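Local coordinates for protein sphingomyelinase-c (Listeria ivanovii, PDB 1ZWX) that belongs to the DNase I-like endonuclease/exonuclease/phosphatase superfamily and folds as an alpha/beta sandwich built round two mixed beta sheets, at residues E54-S59 with A97-G102; P77-S82 with G101-V106; E113-I118 with F133-I138; S129-A134 with G149-A154. All blocks are in the same frame, centred on the assembly; numbering follows the deposited sequence. Where two conformers were deposited one is given.

How the contacts relate
All four contacts are largely buried, but they differ in which sheet they belong to and in their chemistry. Contacts 1 and 2 share Gly101 and Gly102 and belong to the end of the sheet containing strands 49-55 and 104-107. Contacts 3 and 4 share Phe133 and Ala134 and lie in the opposing sheet, on either edge of strand 132-140. Contact 2 is mostly apolar and reaches between the sheets, while contact 3 is a regular ladder with aromatic and charged groups on the side facing helix 161-182. Contacts 1 and 4 run from strand ends into loops, where carboxylates, a lysine and waters take over; Glu99 and Ser129, which probably hydrogen-bond, tie them together.

Contact 1: E54-S59 with A97-G102; sequences EAFDTS and ALEDGG
The ring of Phe56 and the carboxylate of Glu99 are stacked with their planes 6° apart, although the two side chains cross at about a right angle. Glu99 points across with an extended chain, CG anti to its backbone N (chi1 -156°), which lays OE1 over the rim of one ring face, 3.6 Å from Phe56 CD2. Its OE2 rests 3.5 Å from Phe56 CB, and OE1 is held by a hydrogen bond to Ser129. Glu54 CA lies over the rim of the opposite face. At the ring edge, near its plane, Asp100 O comes within 3.3 Å of Phe56 CE2; this buried oxygen has no polar partner in the model, and the faintly positive ring hydrogens probably suit it. The site lies where strand 49-55 of the DNase I-like sandwich ends, beside the loop entering strand 104-107. Ala55 N donates to a lone pair of Gly102 O (3.0 Å). Gly102 is well placed as glycine, with phi 79° and no room for a beta carbon against Phe56 CE2. Asp100 OD2 accepts a weak bond from Gly102 N. One water bridges Glu54 N and Gly101 O, while Glu54's side chain turns away to Asn17, close to a bound phosphate ion.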
loop_
_atom_site.group_PDB
_atom_site.type_symbol
_atom_site.label_atom_id
_atom_site.label_comp_id
_atom_site.label_asym_id
_atom_site.label_seq_id
_atom_site.Cartn_x
_atom_site.Cartn_y
_atom_site.Cartn_z
ATOM N N GLU A 54 -2.528 -2.987 -4.786
ATOM C CA GLU A 54 -3.342 -3.181 -6.012
ATOM C C GLU A 54 -2.512 -3.443 -7.278
ATOM O O GLU A 54 -2.907 -3.083 -8.416
ATOM C CB GLU A 54 -4.332 -2.045 -6.204
ATOM C CG GLU A 54 -5.438 -2.097 -5.161
ATOM C CD GLU A 54 -6.540 -1.026 -5.343
ATOM O OE1 GLU A 54 -6.679 -0.435 -6.443
ATOM O OE2 GLU A 54 -7.248 -0.753 -4.344
ATOM N N ALA A 55 -1.375 -4.073 -7.070
ATOM C CA ALA A 55 -0.583 -4.634 -8.187
ATOM C C ALA A 55 -1.146 -6.013 -8.469
ATOM O O ALA A 55 -0.529 -7.034 -8.153
ATOM C CB ALA A 55 0.914 -4.702 -7.791
ATOM N N PHE A 56 -2.350 -6.052 -9.050
ATOM C CA PHE A 56 -3.081 -7.306 -9.213
ATOM C C PHE A 56 -2.830 -7.952 -10.589
ATOM O O PHE A 56 -2.595 -9.168 -10.691
ATOM C CB PHE A 56 -4.606 -7.102 -9.081
ATOM C CG PHE A 56 -5.097 -6.792 -7.693
ATOM C CD1 PHE A 56 -5.847 -5.639 -7.472
ATOM C CD2 PHE A 56 -4.842 -7.646 -6.626
ATOM C CE1 PHE A 56 -6.339 -5.356 -6.207
ATOM C CE2 PHE A 56 -5.334 -7.353 -5.340
ATOM C CZ PHE A 56 -6.070 -6.215 -5.147
ATOM N N ASP A 57 -2.914 -7.145 -11.641
ATOM C CA ASP A 57 -2.812 -7.692 -13.009
ATOM C C ASP A 57 -1.451 -8.320 -13.176
ATOM O O ASP A 57 -0.442 -7.662 -12.934
ATOM C CB ASP A 57 -2.938 -6.586 -14.041
ATOM C CG ASP A 57 -2.884 -7.129 -15.456
ATOM O OD1 ASP A 57 -1.947 -6.784 -16.207
ATOM O OD2 ASP A 57 -3.794 -7.918 -15.792
ATOM N N THR A 58 -1.409 -9.569 -13.627
ATOM C CA THR A 58 -0.150 -10.282 -13.722
ATOM C C THR A 58 0.906 -9.529 -14.565
ATOM O O THR A 58 2.025 -9.292 -14.097
ATOM C CB THR A 58 -0.386 -11.716 -14.247
ATOM O OG1 THR A 58 -1.161 -12.432 -13.278
ATOM C CG2 THR A 58 0.916 -12.427 -14.447
ATOM N N SER A 59 0.542 -9.149 -15.794
ATOM C CA SER A 59 1.482 -8.482 -16.721
ATOM C C SER A 59 1.891 -7.076 -16.328
ATOM O O SER A 59 3.080 -6.755 -16.383
ATOM C CB SER A 59 0.934 -8.463 -18.159
ATOM O OG SER A 59 0.671 -9.786 -18.573
ATOM N N ALA A 97 -10.649 -17.257 -4.203
ATOM C CA ALA A 97 -9.664 -16.273 -4.656
ATOM C C ALA A 97 -9.251 -16.454 -6.122
ATOM O O ALA A 97 -8.556 -17.405 -6.484
ATOM C CB ALA A 97 -8.436 -16.240 -3.740
ATOM N N LEU A 98 -9.667 -15.501 -6.950
ATOM C CA LEU A 98 -9.310 -15.446 -8.368
ATOM C C LEU A 98 -7.933 -14.789 -8.601
ATOM O O LEU A 98 -7.391 -14.805 -9.722
ATOM C CB LEU A 98 -10.401 -14.657 -9.105
ATOM N N GLU A 99 -7.358 -14.249 -7.525
ATOM C CA GLU A 99 -6.403 -13.166 -7.635
ATOM C C GLU A 99 -5.448 -13.117 -6.433
ATOM O O GLU A 99 -5.811 -13.508 -5.319
ATOM C CB GLU A 99 -7.192 -11.861 -7.653
ATOM C CG GLU A 99 -6.482 -10.777 -8.294
ATOM C CD GLU A 99 -7.344 -9.587 -8.515
ATOM O OE1 GLU A 99 -7.961 -9.088 -7.547
ATOM O OE2 GLU A 99 -7.367 -9.126 -9.667
ATOM N N ASP A 100 -4.241 -12.607 -6.663
ATOM C CA ASP A 100 -3.285 -12.409 -5.571
ATOM C C ASP A 100 -3.657 -11.212 -4.696
ATOM O O ASP A 100 -4.711 -10.582 -4.892
ATOM C CB ASP A 100 -1.840 -12.360 -6.129
ATOM C CG ASP A 100 -1.550 -11.125 -6.960
ATOM O OD1 ASP A 100 -0.660 -11.204 -7.845
ATOM O OD2 ASP A 100 -2.130 -10.059 -6.739
ATOM N N GLY A 101 -2.820 -10.886 -3.709
ATOM C CA GLY A 101 -3.172 -9.815 -2.764
ATOM C C GLY A 101 -2.754 -8.415 -3.144
ATOM O O GLY A 101 -3.123 -7.453 -2.467
ATOM N N GLY A 102 -1.997 -8.295 -4.242
ATOM C CA GLY A 102 -1.683 -6.991 -4.842
ATOM C C GLY A 102 -0.577 -6.223 -4.122
ATOM O O GLY A 102 -0.184 -5.165 -4.566
HETATM O O HOH W 1 -3.197 -4.668 -2.723
HETATM O O HOH W 2 0.213 -9.362 -9.399
HETATM O O HOH W 3 -3.274 -12.117 -9.254
HETATM O O HOH W 4 -5.422 -10.394 -11.889
#

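Contact 2: P77-S82 with G101-V106; sequences PVIGRS and GGVAVV
Residues 77-80 run antiparallel to 101-104, their directions 164° apart, and two backbone bonds join them: Ile79 N to Val103 O (3.0 Å) and Gly101 N to Ile79 O (2.9 Å). The second donor stands 38° above the carbonyl plane. A type II beta turn runs from Val78 to Arg81, and its third position, with positive phi, is filled by Gly80. Ile79 carries the apolar contact. Its CG1 sits between the backbone N and carbonyl carbon (chi1 63°), which brings the branch across Val103, with CG1 3.8 Å from Val103 CB. The same CG1 lies 3.8 Å from Gly101 CA, and a beta carbon on Gly101 would run into Ile79 CD1. In the sandwich fold, Val103 begins the approach to strand 104-107, which is flanked by strands 74-75 and 49-55; Ile79 reaches across to Ala134 of the other sheet, so a long branched residue fits this place. Val78 splits its two methyls: CG1 lies 3.5 Å from Gly102 N, while CG2 meets Ala104 CB at 4.1 Å. Both Val78 and Ala104 also touch Leu65 of helix 58-67, and the small methyl of Ala104 is consistent with a close approach.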
loop_
_atom_site.group_PDB
_atom_site.type_symbol
_atom_site.label_atom_id
_atom_site.label_comp_id
_atom_site.label_asym_id
_atom_site.label_seq_id
_atom_site.Cartn_x
_atom_site.Cartn_y
_atom_site.Cartn_z
ATOM N N PRO A 77 8.062 -10.869 -4.027
ATOM C CA PRO A 77 6.979 -11.173 -4.984
ATOM C C PRO A 77 5.717 -10.366 -4.583
ATOM O O PRO A 77 5.682 -9.757 -3.496
ATOM C CB PRO A 77 6.728 -12.657 -4.779
ATOM C CG PRO A 77 7.870 -13.178 -4.030
ATOM C CD PRO A 77 8.462 -12.043 -3.246
ATOM N N VAL A 78 4.690 -10.380 -5.425
ATOM C CA VAL A 78 3.364 -9.896 -4.982
ATOM C C VAL A 78 2.803 -11.009 -4.091
ATOM O O VAL A 78 2.869 -12.208 -4.431
ATOM C CB VAL A 78 2.416 -9.560 -6.174
ATOM C CG1 VAL A 78 1.006 -9.234 -5.662
ATOM C CG2 VAL A 78 2.970 -8.388 -7.007
ATOM N N ILE A 79 2.278 -10.625 -2.917
ATOM C CA ILE A 79 1.745 -11.627 -1.979
ATOM C C ILE A 79 0.588 -12.409 -2.603
ATOM O O ILE A 79 -0.119 -11.870 -3.434
ATOM C CB ILE A 79 1.262 -10.977 -0.657
ATOM C CG1 ILE A 79 0.084 -9.995 -0.902
ATOM C CG2 ILE A 79 2.422 -10.303 0.081
ATOM C CD1 ILE A 79 -0.705 -9.623 0.413
ATOM N N GLY A 80 0.381 -13.651 -2.175
ATOM C CA GLY A 80 -0.827 -14.401 -2.504
ATOM C C GLY A 80 -0.835 -15.047 -3.877
ATOM O O GLY A 80 -1.886 -15.478 -4.352
ATOM N N ARG A 81 0.335 -15.107 -4.516
ATOM C CA ARG A 81 0.489 -15.814 -5.788
ATOM C C ARG A 81 0.856 -17.282 -5.548
ATOM O O ARG A 81 0.255 -18.195 -6.140
ATOM C CB ARG A 81 1.549 -15.148 -6.647
ATOM C CG ARG A 81 1.273 -13.702 -6.983
ATOM C CD ARG A 81 2.310 -13.146 -7.941
ATOM N NE ARG A 81 2.188 -13.691 -9.303
ATOM C CZ ARG A 81 1.287 -13.279 -10.200
ATOM N N SER A 82 1.846 -17.504 -4.687
ATOM C CA SER A 82 2.322 -18.833 -4.343
ATOM C C SER A 82 3.367 -18.727 -3.238
ATOM O O SER A 82 3.619 -17.641 -2.712
ATOM C CB SER A 82 2.957 -19.495 -5.557
ATOM O OG SER A 82 4.152 -18.813 -5.876
ATOM N N GLY A 101 -2.820 -10.886 -3.709
ATOM C CA GLY A 101 -3.172 -9.815 -2.764
ATOM C C GLY A 101 -2.754 -8.415 -3.144
ATOM O O GLY A 101 -3.123 -7.453 -2.467
ATOM N N GLY A 102 -1.997 -8.295 -4.242
ATOM C CA GLY A 102 -1.683 -6.991 -4.842
ATOM C C GLY A 102 -0.577 -6.223 -4.122
ATOM O O GLY A 102 -0.184 -5.165 -4.566
ATOM N N VAL A 103 -0.042 -6.779 -3.035
ATOM C CA VAL A 103 0.993 -6.064 -2.243
ATOM C C VAL A 103 2.404 -6.540 -2.567
ATOM O O VAL A 103 2.663 -7.711 -2.543
ATOM C CB VAL A 103 0.797 -6.256 -0.716
ATOM C CG1 VAL A 103 1.938 -5.535 0.059
ATOM C CG2 VAL A 103 -0.595 -5.725 -0.275
ATOM N N ALA A 104 3.306 -5.610 -2.852
ATOM C CA ALA A 104 4.729 -5.953 -2.926
ATOM C C ALA A 104 5.545 -4.890 -2.216
ATOM O O ALA A 104 5.098 -3.781 -2.065
ATOM C CB ALA A 104 5.208 -6.092 -4.443
ATOM N N VAL A 105 6.762 -5.239 -1.803
ATOM C CA VAL A 105 7.674 -4.227 -1.210
ATOM C C VAL A 105 9.016 -4.295 -1.916
ATOM O O VAL A 105 9.539 -5.367 -2.079
ATOM C CB VAL A 105 7.906 -4.482 0.294
ATOM C CG1 VAL A 105 8.895 -3.473 0.873
ATOM C CG2 VAL A 105 6.568 -4.348 1.078
ATOM N N VAL A 106 9.542 -3.155 -2.325
ATOM C CA VAL A 106 10.838 -3.107 -3.011
ATOM C C VAL A 106 11.764 -2.140 -2.260
ATOM O O VAL A 106 11.310 -1.176 -1.613
ATOM C CB VAL A 106 10.680 -2.715 -4.525
ATOM C CG1 VAL A 106 9.630 -3.652 -5.201
ATOM C CG2 VAL A 106 10.333 -1.277 -4.729
#

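Contact 3: E113-I118 with F133-I138; sequences EKSQHI and FAYVKI
His117 lays its CB over the face of the Phe133 ring, 3.6 Å from the ring centroid, a CH-pi contact. The imidazole continues nearly parallel to the phenyl ring, planes 10° apart, but slid so far that the rings barely overlap. Phe133 leans toward its neighbour because CG sits between the backbone N and carbonyl carbon (chi1 56°). On the same face, the short Ser115 side chain lies against that of Tyr135, with Ser115 OG 3.7 Å from Tyr135 CB. The carboxylate of Glu113 meets the Tyr135 ring at its edge, CD 4.0 Å from CE2, with the planes 72° apart, while Glu113 CB and Lys137 CB touch at 3.9 Å. Beneath these groups runs a regular antiparallel ladder, with paired bonds at Ser115-Tyr135 and His117-Phe133; Tyr135 N to Ser115 O spans 2.8 Å. The other face carries Lys114 CB against Val136 CG1 (4.0 Å), beside Gln116 and Ala134.

Further out, helix 161-182 packs on the aromatic face: Phe178 meets both Phe133 and Tyr135 edge-to-face, Lys182 forms a salt bridge with Glu113, and Glu174 bonds His117 NE2. Tyr135 OH is hydrogen-bonded to His146 ND1. On the opposite face, Gln116 bonds Gly80 and Ser82 through both ends of its amide, tying in the loop near the first sheet. With Glu90 on ND1 and Glu174 on NE2, the His117 imidazole is fixed in rotation between two carboxylates, which would favour its protonated form.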
loop_
_atom_site.group_PDB
_atom_site.type_symbol
_atom_site.label_atom_id
_atom_site.label_comp_id
_atom_site.label_asym_id
_atom_site.label_seq_id
_atom_site.Cartn_x
_atom_site.Cartn_y
_atom_site.Cartn_z
ATOM N N GLU A 113 15.315 -10.857 5.282
ATOM C CA GLU A 113 14.163 -11.674 5.610
ATOM C C GLU A 113 12.926 -11.127 4.897
ATOM O O GLU A 113 12.712 -9.913 4.851
ATOM C CB GLU A 113 13.908 -11.646 7.118
ATOM C CG GLU A 113 13.174 -12.882 7.572
ATOM C CD GLU A 113 12.925 -12.894 9.077
ATOM O OE1 GLU A 113 13.734 -12.312 9.852
ATOM O OE2 GLU A 113 11.914 -13.502 9.469
ATOM N N LYS A 114 12.144 -12.032 4.317
ATOM C CA LYS A 114 10.839 -11.656 3.725
ATOM C C LYS A 114 9.840 -12.777 3.899
ATOM O O LYS A 114 10.139 -13.941 3.606
ATOM C CB LYS A 114 10.945 -11.215 2.249
ATOM C CG LYS A 114 11.546 -12.228 1.283
ATOM C CD LYS A 114 11.705 -11.576 -0.122
ATOM C CE LYS A 114 12.430 -12.481 -1.079
ATOM N NZ LYS A 114 13.866 -12.531 -0.765
ATOM N N SER A 115 8.638 -12.440 4.391
ATOM C CA SER A 115 7.586 -13.428 4.511
ATOM C C SER A 115 6.237 -12.787 4.155
ATOM O O SER A 115 6.127 -11.572 4.074
ATOM C CB SER A 115 7.557 -14.009 5.933
ATOM O OG SER A 115 7.322 -12.955 6.849
ATOM N N GLN A 116 5.242 -13.622 3.885
ATOM C CA GLN A 116 3.919 -13.128 3.541
ATOM C C GLN A 116 2.891 -13.776 4.457
ATOM O O GLN A 116 3.041 -14.926 4.895
ATOM C CB GLN A 116 3.582 -13.404 2.055
ATOM C CG GLN A 116 3.437 -14.880 1.742
ATOM C CD GLN A 116 2.888 -15.124 0.340
ATOM O OE1 GLN A 116 2.278 -14.241 -0.233
ATOM N NE2 GLN A 116 3.115 -16.325 -0.205
ATOM N N HIS A 117 1.822 -13.032 4.698
ATOM C CA HIS A 117 0.763 -13.505 5.557
ATOM C C HIS A 117 -0.549 -13.122 4.924
ATOM O O HIS A 117 -0.842 -11.936 4.751
ATOM C CB HIS A 117 0.852 -12.877 6.954
ATOM C CG HIS A 117 -0.208 -13.379 7.886
ATOM N ND1 HIS A 117 0.057 -14.240 8.929
ATOM C CD2 HIS A 117 -1.550 -13.169 7.903
ATOM C CE1 HIS A 117 -1.069 -14.516 9.565
ATOM N NE2 HIS A 117 -2.062 -13.898 8.947
ATOM N N ILE A 118 -1.322 -14.130 4.570
ATOM C CA ILE A 118 -2.581 -13.935 3.873
ATOM C C ILE A 118 -3.693 -13.870 4.924
ATOM O O ILE A 118 -3.807 -14.770 5.759
ATOM C CB ILE A 118 -2.848 -15.102 2.882
ATOM C CG1 ILE A 118 -1.658 -15.269 1.889
ATOM C CG2 ILE A 118 -4.157 -14.902 2.126
ATOM C CD1 ILE A 118 -1.215 -13.940 1.239
ATOM N N PHE A 133 -0.451 -9.272 4.096
ATOM C CA PHE A 133 0.636 -8.327 4.216
ATOM C C PHE A 133 1.965 -9.020 3.916
ATOM O O PHE A 133 2.064 -10.243 4.019
ATOM C CB PHE A 133 0.666 -7.640 5.613
ATOM C CG PHE A 133 0.738 -8.592 6.773
ATOM C CD1 PHE A 133 -0.434 -9.066 7.373
ATOM C CD2 PHE A 133 1.979 -8.936 7.349
ATOM C CE1 PHE A 133 -0.372 -9.944 8.486
ATOM C CE2 PHE A 133 2.046 -9.774 8.454
ATOM C CZ PHE A 133 0.864 -10.296 9.016
ATOM N N ALA A 134 2.939 -8.212 3.505
ATOM C CA ALA A 134 4.326 -8.651 3.286
ATOM C C ALA A 134 5.185 -8.048 4.394
ATOM O O ALA A 134 5.014 -6.886 4.761
ATOM C CB ALA A 134 4.834 -8.135 1.917
ATOM N N TYR A 135 6.124 -8.846 4.900
ATOM C CA TYR A 135 7.047 -8.357 5.917
ATOM C C TYR A 135 8.437 -8.442 5.286
ATOM O O TYR A 135 8.765 -9.457 4.699
ATOM C CB TYR A 135 7.006 -9.293 7.128
ATOM C CG TYR A 135 8.197 -9.123 8.053
ATOM C CD1 TYR A 135 8.258 -8.038 8.952
ATOM C CD2 TYR A 135 9.291 -10.012 7.990
ATOM C CE1 TYR A 135 9.394 -7.865 9.816
ATOM C CE2 TYR A 135 10.414 -9.835 8.821
ATOM C CZ TYR A 135 10.442 -8.778 9.736
ATOM O OH TYR A 135 11.545 -8.599 10.562
ATOM N N VAL A 136 9.209 -7.381 5.427
ATOM C CA VAL A 136 10.643 -7.458 5.127
ATOM C C VAL A 136 11.492 -6.943 6.293
ATOM O O VAL A 136 11.102 -6.004 6.982
ATOM C CB VAL A 136 11.034 -6.717 3.802
ATOM C CG1 VAL A 136 10.275 -7.270 2.613
ATOM C CG2 VAL A 136 10.874 -5.208 3.882
ATOM N N LYS A 137 12.664 -7.548 6.471
ATOM C CA LYS A 137 13.748 -6.937 7.248
ATOM C C LYS A 137 14.871 -6.524 6.251
ATOM O O LYS A 137 15.334 -7.346 5.521
ATOM C CB LYS A 137 14.295 -7.913 8.287
ATOM C CG LYS A 137 15.432 -7.245 9.176
ATOM C CD LYS A 137 16.123 -8.289 10.077
ATOM C CE LYS A 137 17.156 -7.638 11.067
ATOM N NZ LYS A 137 17.779 -8.766 11.870
ATOM N N ILE A 138 15.193 -5.238 6.171
ATOM C CA ILE A 138 16.266 -4.767 5.307
ATOM C C ILE A 138 17.430 -4.319 6.196
ATOM O O ILE A 138 17.227 -3.959 7.363
ATOM C CB ILE A 138 15.851 -3.576 4.366
ATOM C CG1 ILE A 138 15.443 -2.341 5.144
ATOM C CG2 ILE A 138 14.674 -3.977 3.387
ATOM C CD1 ILE A 138 16.120 -1.078 4.645
#

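Contact 4: S129-A134 with G149-A154; sequences SNKGFA and GTHTQA. Unlike the reference sequence in segment 149-154: Gln153 (reference Pro).
The ammonium of Lys131 is held by two partners: NZ bonds Thr152 O at 2.9 Å, from 51° above the carbonyl plane, and forms a salt bridge with Asp126. An extended chain carries NZ over the His151 ring, so that CE sits above the ring centre, 3.6 Å from the centroid and 13° off the normal, a CH-pi contact. A lysine suits this place because its long methylene arm can lie on a ring while its tip reaches polar atoms. Nearer the strands, Thr150 OG1, anti to its backbone N (chi1 -164°), donates to Gly132 O (2.9 Å). A water links Gly132 N (3.0 Å) with His151 O (2.9 Å) where the two segments diverge. Strands 132-140 and 143-151 form a hairpin in the second sheet of the sandwich, and Ala134 and Gly149 join the strands with reciprocal bonds, Ala134 N to Gly149 O and Gly149 N to Ala134 O, both 3.0 Å. Gln153, which differs from the reference sequence, bonds Ala154 O through NE2, while its OE1 accepts from Gly123 N. Asp126 also accepts from Ala154 N, so one carboxylate probably offsets the buried lysine charge while fixing the loop close to a bound phosphate ion.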
loop_
_atom_site.group_PDB
_atom_site.type_symbol
_atom_site.label_atom_id
_atom_site.label_comp_id
_atom_site.label_asym_id
_atom_site.label_seq_id
_atom_site.Cartn_x
_atom_site.Cartn_y
_atom_site.Cartn_z
ATOM N N SER A 129 -9.721 -12.069 -3.752
ATOM C CA SER A 129 -8.260 -11.821 -3.751
ATOM C C SER A 129 -7.603 -12.278 -2.447
ATOM O O SER A 129 -8.187 -12.164 -1.370
ATOM C CB SER A 129 -7.923 -10.349 -3.999
ATOM O OG SER A 129 -8.651 -9.743 -5.045
ATOM N N ASN A 130 -6.394 -12.812 -2.556
ATOM C CA ASN A 130 -5.623 -13.194 -1.389
ATOM C C ASN A 130 -4.979 -12.023 -0.674
ATOM O O ASN A 130 -3.748 -11.979 -0.581
ATOM C CB ASN A 130 -4.523 -14.149 -1.790
ATOM C CG ASN A 130 -5.024 -15.531 -2.032
ATOM O OD1 ASN A 130 -5.936 -16.006 -1.343
ATOM N ND2 ASN A 130 -4.415 -16.217 -3.004
ATOM N N LYS A 131 -5.792 -11.099 -0.142
ATOM C CA LYS A 131 -5.256 -9.916 0.538
ATOM C C LYS A 131 -4.520 -10.352 1.816
ATOM O O LYS A 131 -4.775 -11.441 2.350
ATOM C CB LYS A 131 -6.332 -8.883 0.848
ATOM C CG LYS A 131 -6.942 -8.104 -0.394
ATOM C CD LYS A 131 -7.800 -6.930 0.228
ATOM C CE LYS A 131 -7.957 -5.737 -0.686
ATOM N NZ LYS A 131 -9.029 -4.846 -0.160
ATOM N N GLY A 132 -3.568 -9.527 2.255
ATOM C CA GLY A 132 -2.626 -9.959 3.308
ATOM C C GLY A 132 -1.611 -8.875 3.570
ATOM O O GLY A 132 -1.855 -7.704 3.294
ATOM N N PHE A 133 -0.451 -9.272 4.096
ATOM C CA PHE A 133 0.636 -8.327 4.216
ATOM C C PHE A 133 1.965 -9.020 3.916
ATOM O O PHE A 133 2.064 -10.243 4.019
ATOM C CB PHE A 133 0.666 -7.640 5.613
ATOM C CG PHE A 133 0.738 -8.592 6.773
ATOM C CD1 PHE A 133 -0.434 -9.066 7.373
ATOM C CD2 PHE A 133 1.979 -8.936 7.349
ATOM C CE1 PHE A 133 -0.372 -9.944 8.486
ATOM C CE2 PHE A 133 2.046 -9.774 8.454
ATOM C CZ PHE A 133 0.864 -10.296 9.016
ATOM N N ALA A 134 2.939 -8.212 3.505
ATOM C CA ALA A 134 4.326 -8.651 3.286
ATOM C C ALA A 134 5.185 -8.048 4.394
ATOM O O ALA A 134 5.014 -6.886 4.761
ATOM C CB ALA A 134 4.834 -8.135 1.917
ATOM N N GLY A 149 4.023 -4.033 4.691
ATOM C CA GLY A 149 3.218 -3.392 3.637
ATOM C C GLY A 149 1.912 -4.187 3.550
ATOM O O GLY A 149 1.917 -5.414 3.611
ATOM N N THR A 150 0.795 -3.492 3.427
ATOM C CA THR A 150 -0.526 -4.183 3.521
ATOM C C THR A 150 -1.574 -3.426 2.754
ATOM O O THR A 150 -1.395 -2.246 2.398
ATOM C CB THR A 150 -0.992 -4.405 5.036
ATOM O OG1 THR A 150 -2.056 -5.374 5.070
ATOM C CG2 THR A 150 -1.458 -3.126 5.676
ATOM N N HIS A 151 -2.695 -4.103 2.523
ATOM C CA HIS A 151 -3.855 -3.495 1.890
ATOM C C HIS A 151 -5.025 -4.294 2.469
ATOM O O HIS A 151 -5.181 -5.481 2.194
ATOM C CB HIS A 151 -3.790 -3.627 0.350
ATOM C CG HIS A 151 -5.018 -3.108 -0.364
ATOM N ND1 HIS A 151 -5.316 -3.438 -1.674
ATOM C CD2 HIS A 151 -6.017 -2.298 0.054
ATOM C CE1 HIS A 151 -6.436 -2.827 -2.037
ATOM N NE2 HIS A 151 -6.882 -2.129 -1.008
ATOM N N THR A 152 -5.814 -3.626 3.309
ATOM C CA THR A 152 -6.876 -4.300 4.083
ATOM C C THR A 152 -8.247 -4.229 3.355
ATOM O O THR A 152 -8.403 -3.565 2.341
ATOM C CB THR A 152 -7.018 -3.682 5.508
ATOM O OG1 THR A 152 -7.237 -2.287 5.367
ATOM C CG2 THR A 152 -5.735 -3.899 6.342
ATOM N N GLN A 153 -9.201 -4.971 3.904
ATOM C CA GLN A 153 -10.598 -5.001 3.451
ATOM C C GLN A 153 -11.189 -3.628 3.155
ATOM O O GLN A 153 -11.128 -2.725 3.997
ATOM C CB GLN A 153 -11.425 -5.696 4.562
ATOM C CG GLN A 153 -12.954 -5.716 4.255
ATOM C CD GLN A 153 -13.318 -6.732 3.168
ATOM O OE1 GLN A 153 -12.835 -7.873 3.166
ATOM N NE2 GLN A 153 -14.189 -6.324 2.252
ATOM N N ALA A 154 -11.845 -3.492 1.984
ATOM C CA ALA A 154 -12.530 -2.259 1.616
ATOM C C ALA A 154 -13.994 -2.294 2.096
ATOM O O ALA A 154 -14.542 -3.369 2.342
ATOM C CB ALA A 154 -12.512 -2.077 0.094
HETATM O O HOH W 5 -3.549 -7.088 0.469
#